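Local structure of GH62 hydrolase (Scytalidium thermophilum, 4PVA) at residues G44-T49 with L333-G338; V72-T77 with A85-L90; K291-G296 with F317-V322. The protein probably removes alpha-L-arabinofuranosyl side groups from arabinoxylan as a family 62 glycoside hydrolase with a five-bladed beta-propeller fold. All coordinates share one frame; numbering follows the deposited sequence.

Contact 1. Residues G44-T49 with L333-G338. With PO4 (phosphate ion), chain F.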
# COMPACT_ATOMS: atom_id res chain seq x y z
N GLY A 44 0.44 7.95 15.59
CA GLY A 44 0.91 6.82 14.80
C GLY A 44 1.53 7.26 13.50
O GLY A 44 1.06 8.22 12.87
N ILE A 45 2.56 6.53 13.08
CA ILE A 45 3.07 6.61 11.71
C ILE A 45 2.66 5.32 11.03
O ILE A 45 2.90 4.23 11.53
CB ILE A 45 4.60 6.81 11.66
CG1 ILE A 45 5.00 8.08 12.44
CG2 ILE A 45 5.07 6.96 10.23
CD1 ILE A 45 4.52 9.36 11.83
N LYS A 46 2.02 5.49 9.86
CA LYS A 46 1.20 4.46 9.27
C LYS A 46 1.42 4.29 7.78
O LYS A 46 1.89 5.19 7.09
CB LYS A 46 -0.27 4.76 9.49
CG LYS A 46 -0.68 4.77 10.95
CD LYS A 46 -2.18 4.92 11.14
CE LYS A 46 -2.93 3.65 10.81
NZ LYS A 46 -4.38 3.85 11.03
N ASP A 47 1.04 3.12 7.29
CA ASP A 47 0.76 2.85 5.88
C ASP A 47 1.83 3.38 4.94
O ASP A 47 1.59 4.30 4.15
CB ASP A 47 -0.67 3.23 5.51
CG ASP A 47 -1.01 4.66 5.68
OD1 ASP A 47 -0.28 5.54 5.13
OD2 ASP A 47 -2.09 4.95 6.31
N PRO A 48 3.02 2.77 4.96
CA PRO A 48 4.12 3.29 4.15
C PRO A 48 4.07 2.83 2.70
O PRO A 48 3.59 1.73 2.38
CB PRO A 48 5.35 2.69 4.84
CG PRO A 48 4.85 1.38 5.34
CD PRO A 48 3.45 1.65 5.81
N THR A 49 4.61 3.66 1.82
CA THR A 49 4.96 3.27 0.45
C THR A 49 6.42 3.69 0.27
O THR A 49 6.82 4.72 0.84
CB THR A 49 4.03 3.92 -0.60
OG1 THR A 49 4.44 3.51 -1.90
CG2 THR A 49 4.06 5.44 -0.54
N LEU A 333 -3.93 5.11 18.06
CA LEU A 333 -3.08 3.95 18.27
C LEU A 333 -1.64 4.27 17.95
O LEU A 333 -1.37 4.95 16.98
CB LEU A 333 -3.53 2.79 17.40
CG LEU A 333 -4.72 1.98 17.90
CD1 LEU A 333 -5.23 1.05 16.80
CD2 LEU A 333 -4.38 1.19 19.15
N PRO A 334 -0.71 3.75 18.76
CA PRO A 334 0.71 4.09 18.57
C PRO A 334 1.39 3.18 17.51
O PRO A 334 2.32 2.43 17.79
CB PRO A 334 1.29 3.88 19.96
CG PRO A 334 0.46 2.79 20.54
CD PRO A 334 -0.93 3.07 20.04
N TRP A 335 0.92 3.28 16.29
CA TRP A 335 1.54 2.57 15.17
C TRP A 335 2.95 3.08 14.93
O TRP A 335 3.23 4.28 15.05
CB TRP A 335 0.73 2.72 13.88
CG TRP A 335 -0.64 2.17 13.89
CD1 TRP A 335 -1.79 2.86 14.10
CD2 TRP A 335 -1.04 0.80 13.64
NE1 TRP A 335 -2.89 2.01 14.02
CE2 TRP A 335 -2.44 0.75 13.72
CE3 TRP A 335 -0.35 -0.38 13.36
CZ2 TRP A 335 -3.17 -0.42 13.51
CZ3 TRP A 335 -1.07 -1.53 13.16
CH2 TRP A 335 -2.45 -1.55 13.24
N ARG A 336 3.84 2.16 14.61
CA ARG A 336 5.19 2.47 14.19
C ARG A 336 5.47 1.71 12.90
O ARG A 336 4.84 0.68 12.64
CB ARG A 336 6.21 2.02 15.27
CG ARG A 336 5.82 2.29 16.73
CD ARG A 336 5.92 3.71 16.94
NE ARG A 336 5.58 4.14 18.30
CZ ARG A 336 4.60 4.98 18.57
NH1 ARG A 336 3.79 5.42 17.62
NH2 ARG A 336 4.46 5.43 19.83
N LEU A 337 6.41 2.16 12.09
CA LEU A 337 6.84 1.39 10.91
C LEU A 337 7.94 0.41 11.25
O LEU A 337 8.85 0.73 12.02
CB LEU A 337 7.36 2.29 9.80
CG LEU A 337 6.45 3.45 9.39
CD1 LEU A 337 7.08 4.21 8.24
CD2 LEU A 337 5.05 2.96 9.01
N GLY A 338 7.83 -0.78 10.68
CA GLY A 338 8.89 -1.77 10.78
C GLY A 338 9.12 -2.40 9.43
O GLY A 338 8.44 -2.09 8.46
P PO4 F . -5.51 1.08 8.80
O1 PO4 F . -5.25 -0.42 9.11
O2 PO4 F . -6.77 1.17 7.92
O3 PO4 F . -5.82 1.75 10.12
O4 PO4 F . -4.34 1.64 8.13
O HOH W 1 -4.71 4.33 13.86
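Lys-46 sets its CE over one face of the Trp-335 indole, in a CH-pi contact that has CE 3.8 Å from the centroid of the five-membered ring. CD and CG come alongside the CD1 rim, CG also against CB of Trp-335. The chain is extended except for a bend at chi3 (75°), which carries NZ past the indole to the phosphate, where it donates to O3 over 2.7 Å. The ion probably comes from the crystallisation liquor. NZ also gives a hydrogen bond to a water, 2.9 Å away, which accepts a weak one from Trp-335 NE1; a further bond joins NZ to Tyr-69 OH.

Among backbone groups, one hydrogen bond crosses the contact: Ile-45 N donates to Trp-335 O over 3.1 Å. The same oxygen takes Arg-336 NH1 at 2.9 Å. The two donors stand on opposite faces of the carbonyl plane, well out of it, so the oxygen is gripped from both sides. Gly-44 CA adds a CA-H...O contact to this oxygen, and Arg-336 NH1 also bonds Ala-43 O.

The apolar contacts centre on Leu-337. Its CG lies 3.9 Å from Ile-45 CG2, the branch anti to the backbone N, while its CD2 rests 3.8 Å from Pro-48 CD and touches Ile-45 O.

The short strand segments 44-49 and 336-338 run 43° apart, joined by this packing and a single backbone bond. Strand 44-53 is bonded on its other side to strand 56-65 through Gly-44, Lys-46 and Thr-49, and strand 336-341 pairs with strand 316-321. The contact therefore joins two neighbouring blades of the propeller, near the phosphate pocket.

Contact 2. Residues V72-T77 with A85-L90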
# COMPACT_ATOMS: atom_id res chain seq x y z
N VAL A 72 3.50 12.35 5.31
CA VAL A 72 4.90 12.78 5.42
C VAL A 72 5.74 12.10 4.37
O VAL A 72 5.42 10.97 3.96
CB VAL A 72 5.54 12.46 6.79
CG1 VAL A 72 4.99 13.38 7.86
CG2 VAL A 72 5.44 10.99 7.19
N TYR A 73 6.80 12.76 3.96
CA TYR A 73 7.86 12.18 3.17
C TYR A 73 9.16 12.21 3.98
O TYR A 73 9.45 13.22 4.64
CB TYR A 73 8.03 12.97 1.87
CG TYR A 73 9.33 12.68 1.17
CD1 TYR A 73 9.49 11.53 0.41
CD2 TYR A 73 10.41 13.54 1.30
CE1 TYR A 73 10.68 11.24 -0.22
CE2 TYR A 73 11.62 13.26 0.69
CZ TYR A 73 11.77 12.13 -0.07
OH TYR A 73 13.00 11.87 -0.67
N PHE A 74 9.96 11.17 3.86
CA PHE A 74 11.31 11.19 4.39
C PHE A 74 12.19 10.21 3.61
O PHE A 74 11.69 9.32 2.93
CB PHE A 74 11.31 10.89 5.89
CG PHE A 74 10.69 9.58 6.29
CD1 PHE A 74 9.31 9.44 6.37
CD2 PHE A 74 11.48 8.50 6.61
CE1 PHE A 74 8.75 8.24 6.78
CE2 PHE A 74 10.91 7.28 6.99
CZ PHE A 74 9.55 7.16 7.08
N ASN A 75 13.51 10.38 3.74
CA ASN A 75 14.44 9.48 3.11
C ASN A 75 15.57 9.14 4.07
O ASN A 75 15.76 9.82 5.08
CB ASN A 75 14.94 10.02 1.76
CG ASN A 75 15.70 11.33 1.90
OD1 ASN A 75 16.72 11.42 2.60
ND2 ASN A 75 15.24 12.34 1.23
N PHE A 76 16.27 8.07 3.75
CA PHE A 76 17.38 7.58 4.57
C PHE A 76 18.16 6.59 3.73
O PHE A 76 17.69 6.11 2.70
CB PHE A 76 16.86 6.95 5.88
CG PHE A 76 15.88 5.79 5.67
CD1 PHE A 76 16.35 4.50 5.49
CD2 PHE A 76 14.52 6.00 5.64
CE1 PHE A 76 15.47 3.43 5.29
CE2 PHE A 76 13.65 4.92 5.45
CZ PHE A 76 14.13 3.66 5.27
N THR A 77 19.35 6.23 4.19
CA THR A 77 20.15 5.21 3.56
C THR A 77 20.32 3.95 4.40
O THR A 77 20.72 2.94 3.86
CB THR A 77 21.57 5.74 3.22
OG1 THR A 77 22.24 6.19 4.41
CG2 THR A 77 21.47 6.89 2.26
N ALA A 85 15.55 10.38 10.48
CA ALA A 85 15.30 11.12 9.25
C ALA A 85 14.32 12.25 9.54
O ALA A 85 13.28 12.02 10.17
CB ALA A 85 14.73 10.19 8.19
N PRO A 86 14.62 13.48 9.09
CA PRO A 86 13.62 14.55 9.23
C PRO A 86 12.38 14.26 8.40
O PRO A 86 12.50 13.74 7.30
CB PRO A 86 14.33 15.79 8.66
CG PRO A 86 15.46 15.22 7.83
CD PRO A 86 15.85 13.93 8.42
N PHE A 87 11.22 14.61 8.93
CA PHE A 87 9.99 14.48 8.16
C PHE A 87 9.73 15.75 7.39
O PHE A 87 9.88 16.86 7.93
CB PHE A 87 8.79 14.25 9.08
CG PHE A 87 8.70 12.88 9.71
CD1 PHE A 87 9.53 11.81 9.34
CD2 PHE A 87 7.73 12.65 10.66
CE1 PHE A 87 9.39 10.56 9.93
CE2 PHE A 87 7.60 11.41 11.27
CZ PHE A 87 8.42 10.37 10.90
N TYR A 88 9.37 15.62 6.12
CA TYR A 88 8.71 16.70 5.42
C TYR A 88 7.21 16.48 5.53
O TYR A 88 6.67 15.52 4.94
CB TYR A 88 9.14 16.81 3.96
CG TYR A 88 8.58 18.04 3.30
CD1 TYR A 88 7.29 18.07 2.79
CD2 TYR A 88 9.34 19.22 3.22
CE1 TYR A 88 6.77 19.21 2.21
CE2 TYR A 88 8.83 20.36 2.63
CZ TYR A 88 7.55 20.36 2.14
OH TYR A 88 7.01 21.48 1.55
N TYR A 89 6.51 17.32 6.27
CA TYR A 89 5.06 17.26 6.41
C TYR A 89 4.42 17.81 5.14
O TYR A 89 4.57 18.99 4.80
CB TYR A 89 4.62 17.99 7.66
CG TYR A 89 5.06 17.32 8.93
CD1 TYR A 89 4.34 16.26 9.45
CD2 TYR A 89 6.18 17.73 9.63
CE1 TYR A 89 4.69 15.64 10.61
CE2 TYR A 89 6.55 17.12 10.82
CZ TYR A 89 5.79 16.07 11.31
OH TYR A 89 6.15 15.45 12.47
N LEU A 90 3.74 16.94 4.41
CA LEU A 90 3.33 17.26 3.07
C LEU A 90 2.21 18.31 2.98
O LEU A 90 1.97 18.84 1.91
CB LEU A 90 2.93 15.97 2.34
CG LEU A 90 4.16 15.14 1.95
CD1 LEU A 90 3.78 13.71 1.62
CD2 LEU A 90 4.87 15.71 0.75
O HOH W 2 14.05 12.93 5.24
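Val-72 pushes its CG1 against the Tyr-89 ring, 3.4 Å from CD1, the two side chains lying together on one face of the hairpin. The same methyl reaches the Phe-87 ring, 4.0 Å from CD2. Phe-87 in turn pairs with Phe-74: the rings point the same way, their planes are inclined at 39°, and Phe-87 CE1 sits over a Phe-74 face, toward its rim. Ala-85 CB closes the row, 4.0 Å from Phe-74 CD2.

Two antiparallel backbone bonds set this register, Tyr-73 N to Tyr-88 O at 2.9 Å and Tyr-88 N to Tyr-73 O at 2.8 Å. Toward the loop at Pro-86, a water bridges the two segments, accepting from Asn-75 N and donating to Pro-86 O. On the face of Tyr-73 and Tyr-88, Asn-75 ND2 donates to Tyr-73 OH over 3.0 Å in the plane of its amide, and that hydroxyl also bonds His-58.

Farther out, Tyr-89 OH bonds Asp-38, and Lys-36 and Arg-40 make cation-pi contacts with Phe-87 and Tyr-89 respectively. Strand 88-89 forms the outer edge of its four-stranded sheet, and strand 68-76 pairs on its other side with strand 56-65, so the hairpin is the outer part of one propeller blade.

Contact 3. Residues K291-G296 with F317-V322; sequences KSISHG and FLYQGV. With PO4 (phosphate ion), chain F.
The Tyr-319 ring carries Ile-293 over one face: CD1 stands 4.1 Å from the ring centroid in a CH-pi contact, and CG2 lies above the rim of the same face. Phe-317 O meets the ring edge in plane. The Phe-317 ring has Ile-293 CG2 at its edge and Gly-296 approaching obliquely, with C of Gly-296 3.4 Å from CZ of Phe-317; Trp-276 and Phe-253 meet Phe-317 edge-to-face. At the edge of the His-295 imidazole lies phosphate O4, which accepts from ND1 over 2.8 Å in a nearly straight bond (174°).

Ser-294 and Gln-320 form an antiparallel hydrogen-bonded pair, Gln-320 N to Ser-294 O at 2.9 Å and Ser-294 N to Gln-320 O at 3.2 Å. Their side chains meet as well. Extended beyond CG, Gln-320 brings NE2 to both Ser-294 OG, at 3.0 Å, and phosphate O4, at 3.1 Å, while its CD packs on His-295 CB. Its OE1 accepts from Asp-47 N, so both ends of the amide are used and its rotation is fixed. Replacing Gln-320 with a leucine would probably leave Asp-47 N without this acceptor, cost Ser-294 OG its amide partner, with Glu-243 remaining, and take one donor from the phosphate.

At His-295 the backbone turns a corner (phi 43°, psi 51°); the imidazole there lies next to the Gln-320 amide, and both donate to O4. Glu-243 bonds both Ser-294 OG and His-295 N at this corner. Arg-251, Tyr-330 and Lys-46 also bond the phosphate. The pocket thus presents a cluster of polar and basic groups suited to an anion or an oxygen-rich ligand, which is consistent with a sugar-binding site, though the phosphate itself is probably a crystallisation solute.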
# COMPACT_ATOMS: atom_id res chain seq x y z
N LYS A 291 1.98 -7.92 17.17
CA LYS A 291 1.41 -9.16 16.66
C LYS A 291 0.68 -8.99 15.33
O LYS A 291 0.21 -9.92 14.76
CB LYS A 291 0.43 -9.78 17.65
CG LYS A 291 1.16 -10.18 18.92
CD LYS A 291 0.28 -10.86 19.94
CE LYS A 291 1.13 -11.46 21.03
NZ LYS A 291 0.28 -12.12 22.04
N SER A 292 0.61 -7.74 14.88
CA SER A 292 -0.02 -7.36 13.62
C SER A 292 1.03 -6.97 12.61
O SER A 292 1.94 -6.22 12.90
CB SER A 292 -0.96 -6.19 13.86
OG SER A 292 -2.18 -6.69 14.41
N ILE A 293 0.84 -7.46 11.39
CA ILE A 293 1.61 -7.06 10.21
C ILE A 293 0.59 -6.36 9.30
O ILE A 293 -0.22 -7.05 8.65
CB ILE A 293 2.25 -8.25 9.50
CG1 ILE A 293 3.05 -9.14 10.49
CG2 ILE A 293 3.09 -7.76 8.33
CD1 ILE A 293 4.27 -8.48 11.12
N SER A 294 0.58 -5.03 9.29
CA SER A 294 -0.54 -4.27 8.73
C SER A 294 -0.12 -3.27 7.66
O SER A 294 0.95 -2.68 7.74
CB SER A 294 -1.28 -3.59 9.87
OG SER A 294 -2.33 -2.76 9.44
N HIS A 295 -0.99 -3.07 6.68
CA HIS A 295 -0.95 -1.98 5.72
C HIS A 295 0.43 -1.71 5.19
O HIS A 295 0.86 -0.57 5.09
CB HIS A 295 -1.57 -0.69 6.31
CG HIS A 295 -2.28 0.15 5.29
ND1 HIS A 295 -3.30 1.01 5.62
CD2 HIS A 295 -2.12 0.25 3.96
CE1 HIS A 295 -3.74 1.60 4.51
NE2 HIS A 295 -3.05 1.14 3.49
N GLY A 296 1.09 -2.74 4.71
CA GLY A 296 2.48 -2.64 4.28
C GLY A 296 2.63 -2.58 2.77
O GLY A 296 1.69 -2.78 1.99
N PHE A 317 9.47 -5.62 2.99
CA PHE A 317 8.08 -5.16 3.12
C PHE A 317 8.06 -4.27 4.36
O PHE A 317 8.27 -4.71 5.50
CB PHE A 317 7.16 -6.39 3.22
CG PHE A 317 5.68 -6.11 3.25
CD1 PHE A 317 4.97 -5.92 2.08
CD2 PHE A 317 4.94 -6.23 4.43
CE1 PHE A 317 3.60 -5.82 2.06
CE2 PHE A 317 3.54 -6.12 4.42
CZ PHE A 317 2.88 -5.89 3.23
N LEU A 318 7.83 -2.98 4.14
CA LEU A 318 7.72 -2.01 5.20
C LEU A 318 6.25 -2.02 5.64
O LEU A 318 5.35 -2.00 4.79
CB LEU A 318 8.14 -0.67 4.62
CG LEU A 318 8.57 0.45 5.55
CD1 LEU A 318 9.77 0.07 6.37
CD2 LEU A 318 8.88 1.68 4.73
N TYR A 319 5.98 -2.08 6.93
CA TYR A 319 4.64 -2.26 7.45
C TYR A 319 4.40 -1.46 8.71
O TYR A 319 5.34 -0.91 9.30
CB TYR A 319 4.35 -3.76 7.68
CG TYR A 319 5.11 -4.35 8.89
CD1 TYR A 319 6.42 -4.79 8.80
CD2 TYR A 319 4.48 -4.43 10.10
CE1 TYR A 319 7.07 -5.28 9.90
CE2 TYR A 319 5.11 -4.93 11.23
CZ TYR A 319 6.42 -5.36 11.12
OH TYR A 319 6.99 -5.92 12.26
N GLN A 320 3.14 -1.32 9.11
CA GLN A 320 2.79 -0.71 10.38
C GLN A 320 2.48 -1.80 11.41
O GLN A 320 1.78 -2.76 11.14
CB GLN A 320 1.64 0.29 10.25
CG GLN A 320 0.28 -0.34 9.92
CD GLN A 320 -0.81 0.63 9.55
OE1 GLN A 320 -0.54 1.73 9.09
NE2 GLN A 320 -2.06 0.24 9.73
N GLY A 321 3.06 -1.63 12.60
CA GLY A 321 2.82 -2.52 13.73
C GLY A 321 2.49 -1.70 14.95
O GLY A 321 2.66 -0.47 14.98
N VAL A 322 1.99 -2.37 15.96
CA VAL A 322 1.55 -1.67 17.16
C VAL A 322 1.63 -2.61 18.33
O VAL A 322 1.41 -3.80 18.18
CB VAL A 322 0.10 -1.13 16.95
CG1 VAL A 322 -0.91 -2.23 16.80
CG2 VAL A 322 -0.31 -0.19 18.07
P PO4 F . -5.51 1.08 8.80
O1 PO4 F . -5.25 -0.42 9.11
O2 PO4 F . -6.77 1.17 7.92
O3 PO4 F . -5.82 1.75 10.12
O4 PO4 F . -4.34 1.64 8.13
O HOH W 3 -0.07 -5.98 17.48

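In the fold
Contacts 1 and 3 lie with their centres about 7 Å apart and both touch the phosphate; the centre of contact 2 is about 13 Å from that of contact 1 and about 19 Å from that of contact 3. Along the chain, contact 1 spans nearly the whole protein, and contacts 2 and 3 fall in that order between its two segments. Contacts 1 and 2 share the sheet of strands 44-53 to 88-89 and touch through Ile-45 and Phe-87. Contacts 1 and 3 share the sheet in which strands 316-321 and 336-341 are neighbours. Contact 1 thus ties an early blade to the one holding both chain ends, consistent with a part in closing the propeller beside the pocket.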